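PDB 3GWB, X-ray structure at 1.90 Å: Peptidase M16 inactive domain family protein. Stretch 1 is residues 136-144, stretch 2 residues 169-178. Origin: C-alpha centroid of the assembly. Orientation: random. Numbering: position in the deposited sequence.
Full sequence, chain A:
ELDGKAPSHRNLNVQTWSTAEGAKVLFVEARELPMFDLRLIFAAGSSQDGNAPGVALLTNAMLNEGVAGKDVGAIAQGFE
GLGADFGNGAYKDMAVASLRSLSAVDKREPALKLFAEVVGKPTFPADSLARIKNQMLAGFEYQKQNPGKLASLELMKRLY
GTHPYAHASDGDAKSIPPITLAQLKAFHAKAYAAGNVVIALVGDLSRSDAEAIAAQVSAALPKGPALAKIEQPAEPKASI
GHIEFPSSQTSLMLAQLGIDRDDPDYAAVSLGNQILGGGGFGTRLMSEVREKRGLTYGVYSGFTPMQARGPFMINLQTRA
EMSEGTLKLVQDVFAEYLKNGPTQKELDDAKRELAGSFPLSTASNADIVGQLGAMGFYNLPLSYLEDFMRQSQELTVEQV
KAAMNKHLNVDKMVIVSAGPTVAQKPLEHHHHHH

Stretch 1, residues 136-144: MLAGFEYQK
Stretch 2, residues 169-178: SDGDAKSIPP

Residues 136-143 form the end of a helix that begins earlier in the chain, with phi/psi near -65/-40 throughout; Lys144 (-74/-2) leaves it. Stretch 2 is irregular. Asp170 (-83/7) leads into Gly171, whose positive phi (69/-152) favours glycine, and the extended Asp172 (-147/177) precedes helical phi/psi values from Ala173 to Pro178. The backbones come nearest at Leu137 and Ala173, with CA atoms 5.9 Å apart, while the CA atoms of Met136 and Asp170 are separated by 7.6 Å. Together the stretches bury 400 Å².

Phe140 is the centre of the contact and has the largest covered area. Its CB points toward stretch 2, and chi1 of -63° (m) with chi2 of -49° lays the ring against the backbone of residues 170-173. Over one face, Asp172 CA lies 3.7 Å from the centroid of the Phe140 ring, 27° off the normal, a CH-pi contact made by the main chain; the CA-to-CB bond of Asp172 points away from stretch 1. Ala173 N lies over the same face, 3.4 Å from Phe140 CE2. At the ring edge are Asp170 O, 3.2 Å from Phe140 CZ, and Ile176 CG1, 3.7 Å from Phe140 CE2. Asp170 O is buried here without a hydrogen-bonding partner.

Apolar side chains extend this packing. Met136, a selenomethionine in the m, t, p rotamer, brings CE to 3.8 Å from CD1 of Ile176 (m, m) and to 3.5 Å from Asp170 O. Leu137 (m, t) starts sideways, but its end comes nearer: CD2 is 4.1 Å from Ala173 CA and 4.3 Å from CG of Pro177, whose ring is C-gamma exo.

The polar link lies between Gln143 and Asp170. Gln143, with chi1 between wells at -92°, chi2 t and chi3 36°, donates from NE2 to Asp170 OD2 at 3.3 Å (147°), the only direct hydrogen bond across the stretches. Asp170 (chi1 49°, p; chi2 36°) also engages water 1, which donates to Asp170 OD1 at 2.8 Å and to Gln143 OE1 at 2.6 Å, so that both ends of the amide are tied to the carboxylate.

Bonds within each stretch brace these surfaces. Asp172 (chi1 64°, p) accepts at OD1 from Lys174 N (2.6 Å) and Ser175 N (2.8 Å), and its O accepts from Ile176 N at 3.1 Å, holding the turn that carries Ile176. In the helix, Phe140 N donates to Met136 O at 3.1 Å and Gln143 N to Gly139 O at 2.9 Å. Beside the contact, Lys144 NZ forms a salt bridge to Glu141 OE2 at 2.6 Å.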

HETATM    1  N   MSE A 136       1.945  -5.337 -15.338  1.00 21.69           N
HETATM    2  CA  MSE A 136       1.696  -3.989 -15.848  1.00 20.19           C
HETATM    3  C   MSE A 136       0.535  -4.072 -16.840  1.00 20.77           C
HETATM    4  O   MSE A 136      -0.323  -3.192 -16.886  1.00 21.14           O
HETATM    5  CB  MSE A 136       2.936  -3.420 -16.549  1.00 18.30           C
HETATM    6  CG  MSE A 136       4.059  -2.991 -15.604  1.00 16.86           C
HETATM    7 SE   MSE A 136       5.542  -2.394 -16.475  1.00 15.49          SE
HETATM    8  CE  MSE A 136       5.174  -0.635 -16.678  1.00 14.04           C
ATOM      9  N   LEU A 137       0.517  -5.136 -17.638  1.00 19.87           N
ATOM     10  CA  LEU A 137      -0.559  -5.331 -18.604  1.00 20.37           C
ATOM     11  C   LEU A 137      -1.861  -5.544 -17.844  1.00 21.41           C
ATOM     12  O   LEU A 137      -2.910  -5.038 -18.235  1.00 24.68           O
ATOM     13  CB  LEU A 137      -0.269  -6.540 -19.494  1.00 18.61           C
ATOM     14  CG  LEU A 137       0.886  -6.373 -20.482  1.00 18.39           C
ATOM     15  CD1 LEU A 137       1.087  -7.664 -21.255  1.00 19.72           C
ATOM     16  CD2 LEU A 137       0.585  -5.226 -21.428  1.00 21.02           C
ATOM     17  N   ALA A 138      -1.792  -6.303 -16.756  1.00 21.79           N
ATOM     18  CA  ALA A 138      -2.977  -6.551 -15.943  1.00 22.58           C
ATOM     19  C   ALA A 138      -3.428  -5.216 -15.358  1.00 23.36           C
ATOM     20  O   ALA A 138      -4.628  -4.941 -15.241  1.00 23.53           O
ATOM     21  CB  ALA A 138      -2.652  -7.529 -14.824  1.00 21.21           C
ATOM     22  N   GLY A 139      -2.452  -4.388 -14.995  1.00 23.63           N
ATOM     23  CA  GLY A 139      -2.755  -3.082 -14.438  1.00 21.52           C
ATOM     24  C   GLY A 139      -3.559  -2.210 -15.386  1.00 21.08           C
ATOM     25  O   GLY A 139      -4.479  -1.518 -14.956  1.00 19.54           O
ATOM     26  N   PHE A 140      -3.218  -2.232 -16.672  1.00 20.82           N
ATOM     27  CA  PHE A 140      -3.942  -1.425 -17.653  1.00 22.94           C
ATOM     28  C   PHE A 140      -5.405  -1.839 -17.733  1.00 26.29           C
ATOM     29  O   PHE A 140      -6.284  -1.005 -17.946  1.00 27.66           O
ATOM     30  CB  PHE A 140      -3.310  -1.553 -19.039  1.00 21.00           C
ATOM     31  CG  PHE A 140      -1.901  -1.044 -19.118  1.00 20.96           C
ATOM     32  CD1 PHE A 140      -1.571   0.208 -18.601  1.00 19.83           C
ATOM     33  CD2 PHE A 140      -0.900  -1.817 -19.695  1.00 20.92           C
ATOM     34  CE1 PHE A 140      -0.271   0.688 -18.674  1.00 19.39           C
ATOM     35  CE2 PHE A 140       0.409  -1.343 -19.774  1.00 20.55           C
ATOM     36  CZ  PHE A 140       0.724  -0.091 -19.254  1.00 20.11           C
ATOM     37  N   GLU A 141      -5.660  -3.135 -17.573  1.00 28.51           N
ATOM     38  CA  GLU A 141      -7.019  -3.657 -17.620  1.00 31.58           C
ATOM     39  C   GLU A 141      -7.819  -3.161 -16.422  1.00 33.49           C
ATOM     40  O   GLU A 141      -8.954  -2.714 -16.569  1.00 34.30           O
ATOM     41  CB  GLU A 141      -6.995  -5.185 -17.633  1.00 33.26           C
ATOM     42  CG  GLU A 141      -6.336  -5.770 -18.868  1.00 35.96           C
ATOM     43  CD  GLU A 141      -7.037  -5.352 -20.146  1.00 39.00           C
ATOM     44  OE1 GLU A 141      -8.187  -5.788 -20.366  1.00 39.90           O
ATOM     45  OE2 GLU A 141      -6.445  -4.580 -20.929  1.00 40.87           O
ATOM     46  N   TYR A 142      -7.221  -3.243 -15.237  1.00 33.66           N
ATOM     47  CA  TYR A 142      -7.879  -2.786 -14.019  1.00 33.80           C
ATOM     48  C   TYR A 142      -8.188  -1.297 -14.120  1.00 33.50           C
ATOM     49  O   TYR A 142      -9.257  -0.846 -13.715  1.00 33.06           O
ATOM     50  CB  TYR A 142      -6.980  -3.028 -12.803  1.00 35.57           C
ATOM     51  CG  TYR A 142      -6.786  -4.485 -12.438  1.00 37.53           C
ATOM     52  CD1 TYR A 142      -7.859  -5.264 -12.010  1.00 38.80           C
ATOM     53  CD2 TYR A 142      -5.525  -5.077 -12.496  1.00 37.85           C
ATOM     54  CE1 TYR A 142      -7.683  -6.599 -11.644  1.00 39.96           C
ATOM     55  CE2 TYR A 142      -5.335  -6.411 -12.137  1.00 39.80           C
ATOM     56  CZ  TYR A 142      -6.418  -7.166 -11.710  1.00 40.39           C
ATOM     57  OH  TYR A 142      -6.235  -8.481 -11.342  1.00 39.91           O
ATOM     58  N   GLN A 143      -7.239  -0.547 -14.674  1.00 32.92           N
ATOM     59  CA  GLN A 143      -7.362   0.901 -14.833  1.00 32.82           C
ATOM     60  C   GLN A 143      -8.606   1.389 -15.566  1.00 32.47           C
ATOM     61  O   GLN A 143      -9.185   2.410 -15.190  1.00 32.34           O
ATOM     62  CB  GLN A 143      -6.128   1.455 -15.552  1.00 32.37           C
ATOM     63  CG  GLN A 143      -5.020   1.922 -14.636  1.00 31.93           C
ATOM     64  CD  GLN A 143      -3.777   2.316 -15.406  1.00 31.76           C
ATOM     65  OE1 GLN A 143      -3.868   2.869 -16.501  1.00 31.03           O
ATOM     66  NE2 GLN A 143      -2.610   2.043 -14.834  1.00 32.28           N
ATOM     67  N   LYS A 144      -9.012   0.681 -16.613  1.00 32.90           N
ATOM     68  CA  LYS A 144     -10.184   1.101 -17.374  1.00 34.61           C
ATOM     69  C   LYS A 144     -11.507   0.852 -16.657  1.00 34.01           C
ATOM     70  O   LYS A 144     -12.573   1.189 -17.170  1.00 34.66           O
ATOM     71  CB  LYS A 144     -10.184   0.435 -18.752  1.00 36.98           C
ATOM     72  CG  LYS A 144      -9.787  -1.028 -18.757  1.00 39.42           C
ATOM     73  CD  LYS A 144      -9.496  -1.489 -20.179  1.00 40.46           C
ATOM     74  CE  LYS A 144      -9.090  -2.951 -20.219  1.00 40.10           C
ATOM     75  NZ  LYS A 144      -8.669  -3.376 -21.585  1.00 41.05           N
ATOM     76  N   SER A 169       3.063   7.475 -16.951  1.00 21.08           N
ATOM     77  CA  SER A 169       4.383   6.968 -16.591  1.00 21.31           C
ATOM     78  C   SER A 169       4.584   5.480 -16.851  1.00 21.21           C
ATOM     79  O   SER A 169       5.678   5.058 -17.226  1.00 21.78           O
ATOM     80  CB  SER A 169       4.666   7.252 -15.117  1.00 23.19           C
ATOM     81  OG  SER A 169       4.710   8.644 -14.876  1.00 27.71           O
ATOM     82  N   ASP A 170       3.541   4.683 -16.640  1.00 19.85           N
ATOM     83  CA  ASP A 170       3.644   3.244 -16.852  1.00 19.51           C
ATOM     84  C   ASP A 170       3.454   2.828 -18.310  1.00 19.77           C
ATOM     85  O   ASP A 170       3.395   1.637 -18.615  1.00 20.93           O
ATOM     86  CB  ASP A 170       2.631   2.502 -15.978  1.00 22.58           C
ATOM     87  CG  ASP A 170       1.223   3.081 -16.088  1.00 24.86           C
ATOM     88  OD1 ASP A 170       0.827   3.516 -17.191  1.00 26.56           O
ATOM     89  OD2 ASP A 170       0.506   3.090 -15.066  1.00 27.46           O
ATOM     90  N   GLY A 171       3.367   3.804 -19.206  1.00 19.76           N
ATOM     91  CA  GLY A 171       3.177   3.488 -20.611  1.00 20.67           C
ATOM     92  C   GLY A 171       1.790   2.917 -20.836  1.00 21.76           C
ATOM     93  O   GLY A 171       0.867   3.239 -20.091  1.00 22.36           O
ATOM     94  N   ASP A 172       1.629   2.076 -21.856  1.00 22.58           N
ATOM     95  CA  ASP A 172       0.328   1.473 -22.132  1.00 24.11           C
ATOM     96  C   ASP A 172       0.451   0.064 -22.707  1.00 24.43           C
ATOM     97  O   ASP A 172       1.552  -0.424 -22.954  1.00 24.14           O
ATOM     98  CB  ASP A 172      -0.480   2.351 -23.088  1.00 26.97           C
ATOM     99  CG  ASP A 172       0.166   2.477 -24.451  1.00 27.85           C
ATOM    100  OD1 ASP A 172       0.535   1.439 -25.037  1.00 30.51           O
ATOM    101  OD2 ASP A 172       0.297   3.615 -24.945  1.00 31.35           O
ATOM    102  N   ALA A 173      -0.693  -0.578 -22.934  1.00 24.35           N
ATOM    103  CA  ALA A 173      -0.733  -1.944 -23.457  1.00 24.82           C
ATOM    104  C   ALA A 173       0.002  -2.141 -24.776  1.00 24.84           C
ATOM    105  O   ALA A 173       0.476  -3.238 -25.066  1.00 25.33           O
ATOM    106  CB  ALA A 173      -2.183  -2.404 -23.609  1.00 25.87           C
ATOM    107  N   LYS A 174       0.102  -1.092 -25.579  1.00 24.21           N
ATOM    108  CA  LYS A 174       0.781  -1.223 -26.862  1.00 26.85           C
ATOM    109  C   LYS A 174       2.273  -0.924 -26.799  1.00 26.44           C
ATOM    110  O   LYS A 174       3.045  -1.430 -27.615  1.00 25.88           O
ATOM    111  CB  LYS A 174       0.116  -0.320 -27.908  1.00 28.47           C
ATOM    112  CG  LYS A 174      -1.297  -0.770 -28.274  1.00 31.67           C
ATOM    113  CD  LYS A 174      -1.897   0.036 -29.427  1.00 34.78           C
ATOM    114  CE  LYS A 174      -2.200   1.472 -29.025  1.00 36.75           C
ATOM    115  NZ  LYS A 174      -2.962   2.183 -30.094  1.00 40.07           N
ATOM    116  N   SER A 175       2.675  -0.128 -25.814  1.00 24.52           N
ATOM    117  CA  SER A 175       4.071   0.266 -25.668  1.00 24.55           C
ATOM    118  C   SER A 175       4.930  -0.648 -24.788  1.00 23.85           C
ATOM    119  O   SER A 175       6.155  -0.670 -24.928  1.00 23.60           O
ATOM    120  CB  SER A 175       4.130   1.702 -25.134  1.00 24.50           C
ATOM    121  OG  SER A 175       5.443   2.224 -25.196  1.00 28.24           O
ATOM    122  N   ILE A 176       4.298  -1.408 -23.897  1.00 21.65           N
ATOM    123  CA  ILE A 176       5.037  -2.285 -22.986  1.00 21.75           C
ATOM    124  C   ILE A 176       5.572  -3.593 -23.578  1.00 22.55           C
ATOM    125  O   ILE A 176       6.739  -3.934 -23.380  1.00 22.30           O
ATOM    126  CB  ILE A 176       4.183  -2.615 -21.726  1.00 21.14           C
ATOM    127  CG1 ILE A 176       3.897  -1.330 -20.942  1.00 19.93           C
ATOM    128  CG2 ILE A 176       4.901  -3.606 -20.834  1.00 21.26           C
ATOM    129  CD1 ILE A 176       5.136  -0.607 -20.486  1.00 22.23           C
ATOM    130  N   PRO A 177       4.732  -4.343 -24.314  1.00 23.73           N
ATOM    131  CA  PRO A 177       5.200  -5.606 -24.894  1.00 23.65           C
ATOM    132  C   PRO A 177       6.521  -5.530 -25.661  1.00 22.20           C
ATOM    133  O   PRO A 177       7.420  -6.334 -25.427  1.00 24.21           O
ATOM    134  CB  PRO A 177       4.033  -6.030 -25.782  1.00 23.35           C
ATOM    135  CG  PRO A 177       2.853  -5.503 -25.045  1.00 25.50           C
ATOM    136  CD  PRO A 177       3.312  -4.116 -24.641  1.00 23.88           C
ATOM    137  N   PRO A 178       6.661  -4.558 -26.575  1.00 22.13           N
ATOM    138  CA  PRO A 178       7.875  -4.382 -27.381  1.00 21.81           C
ATOM    139  C   PRO A 178       9.189  -4.087 -26.642  1.00 21.94           C
ATOM    140  O   PRO A 178      10.265  -4.412 -27.152  1.00 22.20           O
ATOM    141  CB  PRO A 178       7.498  -3.241 -28.327  1.00 22.64           C
ATOM    142  CG  PRO A 178       6.017  -3.368 -28.442  1.00 23.28           C
ATOM    143  CD  PRO A 178       5.621  -3.615 -27.015  1.00 23.20           C
TER
HETATM  144  O   HOH W   1      -1.870   4.353 -17.070  1.00 18.07           O